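PDB 4R9N: Lmo0547 protein from Listeria monocytogenes, which probably acts as a sugar-responsive transcriptional regulator of the SorC/DeoR type, the crystallised part being its putative sugar-binding domain. Local coordinates for residues E19-A24 with V242-D247; M147-V152 with V219-G224. All coordinates share one frame; numbering follows the deposited sequence.

How the contacts relate
Both contacts join neighbouring strands of one parallel sheet, with their centres about 11 Å apart. Contact 1 ties the outermost strand 19-23 to strand 242-246, about 15 Å from the centre of the chain; contact 2 pairs 147-151 with 217-221 in the middle of the sheet, about 4 Å from that centre. Strands 242-246 and 217-221 are themselves adjacent, so A220 continues the backbone ladder into V242 and V244. Both pairings are apolar between the strands. The one at the edge is longer, with five hydrogen bonds, and differs by the acidic E19 and D247 at its ends; the central one has three and opens onto a bridging water where its strands part.

Contact 1 of 2, residues E19-A24 with V242-D247; sequences EAIVVA and VIVITD
Strand 19-23 runs parallel to strand 242-246 at the edge of the Rossmann-like sheet of this putative sugar-binding domain, and five backbone hydrogen bonds zip them together. I21 uses both its N-H and its O on strand 242-246, straddling V244: the N-H points almost straight at I243 O (2.8 Å, 178° at the hydrogen), and the O takes I245 N nearly along the C=O axis. At the far end D247 N reaches V23 O from above the carbonyl plane, a more bent bond where helix 247-253 begins. On one face I21 lies side by side with V244, its CD1 3.8 Å from V244 CG2, and crosses V242 obliquely. On the other face A20 CB meets I243 CG1 at 3.8 Å, while V22 CG1, anti to its backbone N (chi1 179°), rests 3.5 Å from D247 CA. D247 OD2 comes within 3.4 Å of A24 CA. Helix 30-49 covers the I21 and V244 face, where E19 OE1 forms a salt bridge with R48; helix 3-15 lies over A20 and V22, its E12 and E8 accepting their backbone N-H groups. D247 OD1 bonds T25 OG1, and T246 OG1 N-caps helix 247-253 through M249 N.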
ATOM      1  N   GLU A  19     -15.540   3.853   1.006  1.00 25.17           N
ATOM      2  CA  GLU A  19     -15.835   3.059   2.178  1.00 24.72           C
ATOM      3  C   GLU A  19     -14.757   3.130   3.240  1.00 23.92           C
ATOM      4  O   GLU A  19     -13.564   3.187   2.932  1.00 23.30           O
ATOM      5  CB  GLU A  19     -16.074   1.581   1.813  1.00 27.75           C
ATOM      6  CG  GLU A  19     -16.554   0.767   3.024  1.00 29.45           C
ATOM      7  CD  GLU A  19     -16.801  -0.711   2.757  1.00 36.15           C
ATOM      8  OE1 GLU A  19     -16.401  -1.225   1.679  1.00 39.36           O
ATOM      9  OE2 GLU A  19     -17.434  -1.391   3.635  1.00 34.51           O
ATOM     10  N   ALA A  20     -15.163   3.097   4.494  1.00 22.43           N
ATOM     11  CA  ALA A  20     -14.248   2.962   5.622  1.00 23.22           C
ATOM     12  C   ALA A  20     -14.639   1.731   6.416  1.00 25.24           C
ATOM     13  O   ALA A  20     -15.819   1.563   6.763  1.00 29.20           O
ATOM     14  CB  ALA A  20     -14.218   4.243   6.463  1.00 23.19           C
ATOM     15  N   ILE A  21     -13.684   0.832   6.641  1.00 21.80           N
ATOM     16  CA  ILE A  21     -13.905  -0.325   7.457  1.00 25.19           C
ATOM     17  C   ILE A  21     -13.147  -0.157   8.778  1.00 26.05           C
ATOM     18  O   ILE A  21     -11.907   0.014   8.769  1.00 24.81           O
ATOM     19  CB  ILE A  21     -13.383  -1.564   6.727  1.00 26.16           C
ATOM     20  CG1 ILE A  21     -14.162  -1.751   5.417  1.00 28.87           C
ATOM     21  CG2 ILE A  21     -13.481  -2.749   7.677  1.00 26.83           C
ATOM     22  CD1 ILE A  21     -13.360  -2.455   4.319  1.00 30.30           C
ATOM     23  N   VAL A  22     -13.875  -0.039   9.874  1.00 25.95           N
ATOM     24  CA  VAL A  22     -13.258   0.291  11.132  1.00 27.21           C
ATOM     25  C   VAL A  22     -13.377  -0.916  12.012  1.00 30.15           C
ATOM     26  O   VAL A  22     -14.476  -1.450  12.224  1.00 30.80           O
ATOM     27  CB  VAL A  22     -13.908   1.496  11.868  1.00 29.17           C
ATOM     28  CG1 VAL A  22     -13.198   1.713  13.169  1.00 31.83           C
ATOM     29  CG2 VAL A  22     -13.806   2.761  11.055  1.00 30.81           C
ATOM     30  N   VAL A  23     -12.259  -1.277  12.615  1.00 28.98           N
ATOM     31  CA  VAL A  23     -12.138  -2.515  13.349  1.00 30.76           C
ATOM     32  C   VAL A  23     -12.103  -2.187  14.828  1.00 32.77           C
ATOM     33  O   VAL A  23     -11.318  -1.367  15.241  1.00 30.71           O
ATOM     34  CB  VAL A  23     -10.838  -3.241  12.870  1.00 34.72           C
ATOM     35  CG1 VAL A  23     -10.429  -4.314  13.823  1.00 38.99           C
ATOM     36  CG2 VAL A  23     -11.055  -3.798  11.459  1.00 33.64           C
ATOM     37  N   ALA A  24     -12.956  -2.824  15.620  1.00 33.93           N
ATOM     38  CA  ALA A  24     -13.045  -2.540  17.038  1.00 39.91           C
ATOM     39  C   ALA A  24     -11.957  -3.260  17.779  1.00 41.42           C
ATOM     40  O   ALA A  24     -11.875  -4.460  17.722  1.00 44.46           O
ATOM     41  CB  ALA A  24     -14.410  -2.943  17.600  1.00 39.67           C
ATOM     42  N   VAL A 242     -10.747   3.391  -0.087  1.00 20.12           N
ATOM     43  CA  VAL A 242     -11.270   2.540   0.946  1.00 19.46           C
ATOM     44  C   VAL A 242     -10.133   2.433   1.972  1.00 20.06           C
ATOM     45  O   VAL A 242      -8.924   2.154   1.624  1.00 17.76           O
ATOM     46  CB  VAL A 242     -11.583   1.115   0.386  1.00 21.12           C
ATOM     47  CG1 VAL A 242     -11.953   0.157   1.511  1.00 22.66           C
ATOM     48  CG2 VAL A 242     -12.664   1.157  -0.723  1.00 21.54           C
ATOM     49  N   ILE A 243     -10.463   2.662   3.204  1.00 20.18           N
ATOM     50  CA  ILE A 243      -9.505   2.442   4.290  0.70 22.67           C
ATOM     51  C   ILE A 243      -9.968   1.394   5.230  1.00 22.29           C
ATOM     52  O   ILE A 243     -11.209   1.261   5.506  1.00 23.91           O
ATOM     53  CB  ILE A 243      -9.207   3.703   5.122  0.70 25.11           C
ATOM     54  CG1 ILE A 243     -10.450   4.353   5.706  0.70 27.38           C
ATOM     55  CG2 ILE A 243      -8.418   4.707   4.309  0.70 24.95           C
ATOM     56  CD1 ILE A 243     -10.051   5.395   6.735  0.70 29.88           C
ATOM     57  N   VAL A 244      -9.020   0.611   5.723  1.00 21.93           N
ATOM     58  CA  VAL A 244      -9.247  -0.371   6.755  1.00 22.31           C
ATOM     59  C   VAL A 244      -8.320   0.050   7.879  1.00 24.06           C
ATOM     60  O   VAL A 244      -7.078   0.048   7.717  1.00 21.51           O
ATOM     61  CB  VAL A 244      -8.922  -1.822   6.319  1.00 23.37           C
ATOM     62  CG1 VAL A 244      -9.357  -2.774   7.391  1.00 26.55           C
ATOM     63  CG2 VAL A 244      -9.674  -2.154   5.027  1.00 26.02           C
ATOM     64  N   ILE A 245      -8.928   0.484   8.983  1.00 23.37           N
ATOM     65  CA  ILE A 245      -8.209   0.962  10.152  1.00 23.43           C
ATOM     66  C   ILE A 245      -8.912   0.607  11.440  1.00 23.87           C
ATOM     67  O   ILE A 245     -10.075   0.189  11.431  1.00 24.12           O
ATOM     68  CB  ILE A 245      -7.943   2.479  10.146  1.00 25.83           C
ATOM     69  CG1 ILE A 245      -9.246   3.255  10.156  1.00 27.11           C
ATOM     70  CG2 ILE A 245      -7.025   2.880   8.972  1.00 26.45           C
ATOM     71  CD1 ILE A 245      -8.995   4.759  10.358  1.00 29.00           C
ATOM     72  N   THR A 246      -8.200   0.798  12.535  1.00 24.81           N
ATOM     73  CA  THR A 246      -8.699   0.499  13.847  1.00 25.62           C
ATOM     74  C   THR A 246      -9.566   1.654  14.317  1.00 25.85           C
ATOM     75  O   THR A 246      -9.484   2.771  13.818  1.00 23.83           O
ATOM     76  CB  THR A 246      -7.587   0.311  14.901  1.00 27.53           C
ATOM     77  OG1 THR A 246      -6.803   1.477  15.018  1.00 29.89           O
ATOM     78  CG2 THR A 246      -6.716  -0.893  14.614  1.00 28.90           C
ATOM     79  N   ASP A 247     -10.380   1.400  15.299  1.00 28.80           N
ATOM     80  CA  ASP A 247     -11.183   2.508  15.872  1.00 31.00           C
ATOM     81  C   ASP A 247     -10.342   3.530  16.606  1.00 31.94           C
ATOM     82  O   ASP A 247     -10.673   4.729  16.617  1.00 33.12           O
ATOM     83  CB  ASP A 247     -12.338   1.976  16.763  1.00 32.31           C
ATOM     84  CG  ASP A 247     -11.882   1.042  17.823  1.00 34.72           C
ATOM     85  OD1 ASP A 247     -10.642   0.787  17.961  1.00 36.31           O
ATOM     86  OD2 ASP A 247     -12.812   0.545  18.550  1.00 38.71           O
TER

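Contact 2 of 2, residues M147-V152 with V219-G224; sequences MAIVGV and VALANG
M147, a selenomethionine, stretches out with chi1 159° and stays extended beyond CG, so that its side chain crosses V219 obliquely and CE meets V219 CG2 at 3.7 Å. With CG1 anti to the backbone N (chi1 -179°), V219 has CG2 beside that N and facing CE. I149 has CG1 beside the backbone N (chi1 -59°), which leaves CG2 anti to it and brings that branch against both methyls of L221, 4.1 Å from CD2. On the other face, V150 CG2 is wedged between its own N and carbonyl carbon, and V152 CG2 joins it; each lies 4.1 Å from the small A220 CB. Between the faces runs a parallel ladder: V219 N points straight at A148 O (2.8 Å), V219 O receives V150 N, and V150 O receives L221 N, every donor nearly along the C=O axis. Past these bonds the chains diverge, and a water bridges the gap, donating to L221 O at 2.7 Å and accepting from V152 N. Amid the Rossmann-like sheet, strand 54-57 flanks 147-151 and strand 242-246 flanks 217-221; the face carrying I149, V219 and L221 packs against helices 30-49 (L45 on V219) and 61-69 (F66 on I149 and L221).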
HETATM    1  N   MSE A 147      -8.449  -2.956  -8.890  1.00 16.60           N
HETATM    2  CA  MSE A 147      -8.248  -2.524  -7.502  1.00 15.88           C
HETATM    3  C   MSE A 147      -6.863  -2.704  -7.056  1.00 14.83           C
HETATM    4  O   MSE A 147      -6.182  -3.616  -7.519  1.00 14.59           O
HETATM    5  CB  MSE A 147      -9.186  -3.451  -6.679  1.00 18.84           C
HETATM    6  CG  MSE A 147      -8.957  -3.682  -5.226  1.00 24.48           C
HETATM    7 SE   MSE A 147     -10.304  -5.116  -4.706  0.65 26.10          SE
HETATM    8  CE  MSE A 147      -9.620  -4.732  -3.036  1.00 20.31           C
ATOM      9  N   ALA A 148      -6.442  -1.937  -6.037  1.00 15.23           N
ATOM     10  CA  ALA A 148      -5.049  -2.070  -5.543  1.00 13.96           C
ATOM     11  C   ALA A 148      -5.107  -2.039  -4.014  1.00 15.74           C
ATOM     12  O   ALA A 148      -5.955  -1.337  -3.457  1.00 14.94           O
ATOM     13  CB  ALA A 148      -4.188  -0.952  -6.067  1.00 14.76           C
ATOM     14  N   ILE A 149      -4.223  -2.777  -3.361  1.00 14.57           N
ATOM     15  CA  ILE A 149      -4.104  -2.763  -1.913  1.00 15.91           C
ATOM     16  C   ILE A 149      -2.714  -2.256  -1.589  1.00 16.27           C
ATOM     17  O   ILE A 149      -1.707  -2.812  -2.051  1.00 15.00           O
ATOM     18  CB  ILE A 149      -4.318  -4.129  -1.317  1.00 18.09           C
ATOM     19  CG1 ILE A 149      -5.726  -4.601  -1.736  1.00 19.39           C
ATOM     20  CG2 ILE A 149      -4.077  -4.096   0.219  1.00 19.65           C
ATOM     21  CD1 ILE A 149      -6.058  -6.018  -1.290  1.00 22.01           C
ATOM     22  N   VAL A 150      -2.658  -1.201  -0.770  1.00 14.89           N
ATOM     23  CA  VAL A 150      -1.384  -0.552  -0.429  1.00 15.45           C
ATOM     24  C   VAL A 150      -1.333  -0.332   1.095  1.00 16.24           C
ATOM     25  O   VAL A 150      -2.374  -0.296   1.781  1.00 14.46           O
ATOM     26  CB  VAL A 150      -1.177   0.792  -1.174  1.00 15.70           C
ATOM     27  CG1 VAL A 150      -1.207   0.611  -2.653  1.00 16.84           C
ATOM     28  CG2 VAL A 150      -2.212   1.805  -0.717  1.00 17.19           C
ATOM     29  N   GLY A 151      -0.109  -0.204   1.606  1.00 18.28           N
ATOM     30  CA  GLY A 151       0.138   0.329   2.965  1.00 20.91           C
ATOM     31  C   GLY A 151       0.469   1.820   2.906  1.00 21.24           C
ATOM     32  O   GLY A 151       0.846   2.361   1.877  1.00 21.17           O
ATOM     33  N   VAL A 152       0.429   2.494   4.041  1.00 20.52           N
ATOM     34  CA  VAL A 152       0.860   3.878   4.083  1.00 23.27           C
ATOM     35  C   VAL A 152       1.934   3.923   5.179  1.00 24.02           C
ATOM     36  O   VAL A 152       1.750   3.369   6.271  1.00 23.30           O
ATOM     37  CB  VAL A 152      -0.267   4.877   4.430  1.00 24.50           C
ATOM     38  CG1 VAL A 152       0.273   6.315   4.415  1.00 27.65           C
ATOM     39  CG2 VAL A 152      -1.419   4.732   3.485  1.00 26.87           C
ATOM     40  N   VAL A 219      -7.314   0.530  -1.938  1.00 16.16           N
ATOM     41  CA  VAL A 219      -7.547   0.235  -0.566  1.00 16.70           C
ATOM     42  C   VAL A 219      -6.273   0.395   0.226  1.00 17.04           C
ATOM     43  O   VAL A 219      -5.241  -0.150  -0.189  1.00 16.71           O
ATOM     44  CB  VAL A 219      -7.964  -1.226  -0.419  1.00 17.78           C
ATOM     45  CG1 VAL A 219      -8.236  -1.506   1.048  1.00 18.86           C
ATOM     46  CG2 VAL A 219      -9.179  -1.489  -1.270  1.00 18.23           C
ATOM     47  N   ALA A 220      -6.313   1.158   1.303  1.00 15.11           N
ATOM     48  CA  ALA A 220      -5.172   1.293   2.177  1.00 17.83           C
ATOM     49  C   ALA A 220      -5.436   0.692   3.542  1.00 19.32           C
ATOM     50  O   ALA A 220      -6.570   0.832   4.171  1.00 17.80           O
ATOM     51  CB  ALA A 220      -4.780   2.745   2.296  1.00 18.58           C
ATOM     52  N   LEU A 221      -4.417  -0.007   4.005  1.00 20.37           N
ATOM     53  CA  LEU A 221      -4.382  -0.618   5.335  1.00 24.15           C
ATOM     54  C   LEU A 221      -3.358   0.136   6.160  1.00 26.54           C
ATOM     55  O   LEU A 221      -2.215   0.200   5.732  1.00 31.40           O
ATOM     56  CB  LEU A 221      -3.858  -2.046   5.176  1.00 27.51           C
ATOM     57  CG  LEU A 221      -4.753  -3.208   4.786  1.00 35.65           C
ATOM     58  CD1 LEU A 221      -5.807  -2.861   3.780  1.00 33.88           C
ATOM     59  CD2 LEU A 221      -3.923  -4.399   4.310  1.00 35.31           C
ATOM     60  N   ALA A 222      -3.701   0.684   7.327  1.00 28.45           N
ATOM     61  CA  ALA A 222      -2.679   1.384   8.126  1.00 27.88           C
ATOM     62  C   ALA A 222      -2.915   1.188   9.607  1.00 29.27           C
ATOM     63  O   ALA A 222      -4.047   1.133  10.059  1.00 26.42           O
ATOM     64  CB  ALA A 222      -2.670   2.871   7.823  1.00 29.71           C
ATOM     65  N   ASN A 223      -1.835   1.172  10.378  1.00 33.46           N
ATOM     66  CA  ASN A 223      -1.989   1.164  11.828  1.00 34.31           C
ATOM     67  C   ASN A 223      -0.878   1.948  12.486  1.00 36.44           C
ATOM     68  O   ASN A 223       0.255   1.996  11.956  1.00 39.64           O
ATOM     69  CB  ASN A 223      -1.953  -0.264  12.353  1.00 37.04           C
ATOM     70  CG  ASN A 223      -2.356  -0.360  13.828  1.00 44.85           C
ATOM     71  OD1 ASN A 223      -3.376   0.200  14.266  1.00 41.96           O
ATOM     72  ND2 ASN A 223      -1.540  -1.050  14.602  1.00 48.91           N
ATOM     73  N   GLY A 224      -1.176   2.508  13.661  1.00 35.40           N
ATOM     74  CA  GLY A 224      -0.156   3.145  14.474  1.00 35.04           C
ATOM     75  C   GLY A 224      -0.240   4.633  14.365  1.00 35.73           C
ATOM     76  O   GLY A 224      -0.245   5.229  13.286  1.00 31.86           O
TER
HETATM   77  O   HOH W   1       0.434   0.356   6.383  1.00 30.90           O